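Local structure of acetylxylan esterase / glucomannan deacetylase (Cellvibrio japonicus, 2W9X) at residues E168-T173 with G332-P337. The protein removes acetyl groups from the plant cell wall polysaccharides xylan and glucomannan, with a large preference for glucomannan. Residues are numbered along the deposited sequence; the frame is centred on the assembly and turned at random.
Sequences EELFKT and GCHWHP
Cys333 meets the short helix through both Leu170 and Thr173. Just before it, Gly332 faces Trp335 and His336 in a G1 beta bulge; glycine suits the place because a side chain would crowd Pro337 O. Cys333 CB lies 3.8 Å from Leu170 CD1, an apolar touch, while SG, disulfide-bonded to Cys165, comes 3.5 Å from Thr173 OG1 in plain van der Waals contact. A half-cystine suits this buried spot, since the covalent link ties the loop to the chain just before the helix. The threonine hydroxyl is spent on its own segment: with chi1 at 56°, OG1 turns back and donates to Glu169 O at 2.6 Å. That oxygen also accepts from Thr173 N, the two donors arriving from opposite faces of the carbonyl plane.

His334 follows, crossing the Leu170 side chain at about a right angle, with CE1 4.1 Å from Leu170 CD2. Leucine fits here because chi1 (175°) carries CG toward the loop, anti to the backbone N, and the branching there divides the methyls between Cys333 and His334. Both ring nitrogens of His334 are used, ND1 with the Tyr156 hydroxyl and NE2 with Cys165 O, which fixes the ring's rotation. His336, inferred to raise the nucleophilicity of Ser151, shares ND1 between a bent bond to His334 O at 3.1 Å, from above that carbonyl's plane, and a weak one to Cys333 O.

This pairing joins helix 167-173 to the loop between strand 320-325 and helix 339-354 of the SGNH-type domain, where His336 touches Ser151 on helix 151-154.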
# COMPACT_ATOMS: atom_id res chain seq x y z
N GLU B 168 18.22 32.04 -12.27
CA GLU B 168 19.34 31.44 -13.00
C GLU B 168 20.05 30.33 -12.21
O GLU B 168 20.45 29.31 -12.77
CB GLU B 168 20.33 32.53 -13.41
CG GLU B 168 21.62 32.02 -14.02
N GLU B 169 20.22 30.54 -10.91
CA GLU B 169 20.82 29.56 -10.00
C GLU B 169 19.89 28.37 -9.84
O GLU B 169 20.34 27.22 -9.83
CB GLU B 169 21.12 30.20 -8.64
CG GLU B 169 22.36 31.14 -8.65
CD GLU B 169 22.49 32.04 -7.42
OE1 GLU B 169 21.53 32.13 -6.63
OE2 GLU B 169 23.55 32.68 -7.25
N LEU B 170 18.59 28.64 -9.73
CA LEU B 170 17.58 27.59 -9.67
C LEU B 170 17.60 26.73 -10.93
O LEU B 170 17.62 25.51 -10.85
CB LEU B 170 16.19 28.19 -9.41
CG LEU B 170 14.94 27.27 -9.43
CD1 LEU B 170 15.11 26.08 -8.48
CD2 LEU B 170 13.70 28.10 -9.05
N PHE B 171 17.62 27.37 -12.09
CA PHE B 171 17.70 26.64 -13.35
C PHE B 171 18.95 25.73 -13.41
O PHE B 171 18.82 24.54 -13.72
CB PHE B 171 17.64 27.61 -14.55
CG PHE B 171 18.04 26.98 -15.85
CD1 PHE B 171 17.13 26.22 -16.58
CD2 PHE B 171 19.35 27.11 -16.34
CE1 PHE B 171 17.50 25.62 -17.79
CE2 PHE B 171 19.74 26.51 -17.53
CZ PHE B 171 18.81 25.76 -18.26
N LYS B 172 20.13 26.30 -13.12
CA LYS B 172 21.42 25.59 -13.16
C LYS B 172 21.53 24.42 -12.19
O LYS B 172 22.18 23.41 -12.48
CB LYS B 172 22.60 26.53 -12.85
CG LYS B 172 23.02 27.48 -13.93
CD LYS B 172 24.28 28.23 -13.49
N THR B 173 20.95 24.58 -11.00
CA THR B 173 21.13 23.62 -9.94
C THR B 173 20.08 22.50 -9.98
O THR B 173 20.15 21.55 -9.21
CB THR B 173 21.19 24.30 -8.55
OG1 THR B 173 20.00 25.08 -8.33
CG2 THR B 173 22.43 25.19 -8.42
N GLY B 332 18.04 22.06 -0.64
CA GLY B 332 18.07 22.59 -2.00
C GLY B 332 17.34 23.91 -2.11
O GLY B 332 16.82 24.40 -1.11
N CYS B 333 17.28 24.49 -3.31
CA CYS B 333 16.69 25.83 -3.47
C CYS B 333 15.32 25.92 -2.81
O CYS B 333 14.47 25.07 -3.03
CB CYS B 333 16.54 26.23 -4.93
SG CYS B 333 18.07 26.49 -5.82
N HIS B 334 15.12 26.99 -2.04
CA HIS B 334 13.82 27.31 -1.45
C HIS B 334 13.26 26.16 -0.63
O HIS B 334 12.07 25.83 -0.75
CB HIS B 334 12.83 27.77 -2.53
CG HIS B 334 13.40 28.81 -3.45
ND1 HIS B 334 13.14 28.83 -4.80
CD2 HIS B 334 14.23 29.86 -3.21
CE1 HIS B 334 13.78 29.84 -5.36
NE2 HIS B 334 14.46 30.48 -4.42
N TRP B 335 14.11 25.54 0.19
CA TRP B 335 13.69 24.44 1.08
C TRP B 335 13.08 23.25 0.29
O TRP B 335 12.08 22.66 0.71
CB TRP B 335 12.77 24.95 2.22
CG TRP B 335 13.50 25.92 3.16
CD1 TRP B 335 13.70 27.25 2.96
CD2 TRP B 335 14.17 25.59 4.39
NE1 TRP B 335 14.46 27.78 3.99
CE2 TRP B 335 14.74 26.78 4.88
CE3 TRP B 335 14.33 24.40 5.12
CZ2 TRP B 335 15.49 26.82 6.08
CZ3 TRP B 335 15.06 24.43 6.30
CH2 TRP B 335 15.64 25.64 6.77
N HIS B 336 13.70 22.89 -0.84
CA HIS B 336 13.32 21.68 -1.57
C HIS B 336 14.28 20.50 -1.30
O HIS B 336 15.38 20.70 -0.82
CB HIS B 336 13.20 21.95 -3.08
CG HIS B 336 11.93 22.64 -3.47
ND1 HIS B 336 11.67 23.95 -3.14
CD2 HIS B 336 10.87 22.20 -4.18
CE1 HIS B 336 10.49 24.29 -3.62
NE2 HIS B 336 9.99 23.25 -4.27
N PRO B 337 13.83 19.25 -1.57
CA PRO B 337 14.72 18.12 -1.37
C PRO B 337 16.11 18.35 -2.00
O PRO B 337 16.22 18.82 -3.13
CB PRO B 337 14.00 16.98 -2.10
CG PRO B 337 12.53 17.32 -1.94
CD PRO B 337 12.50 18.84 -2.07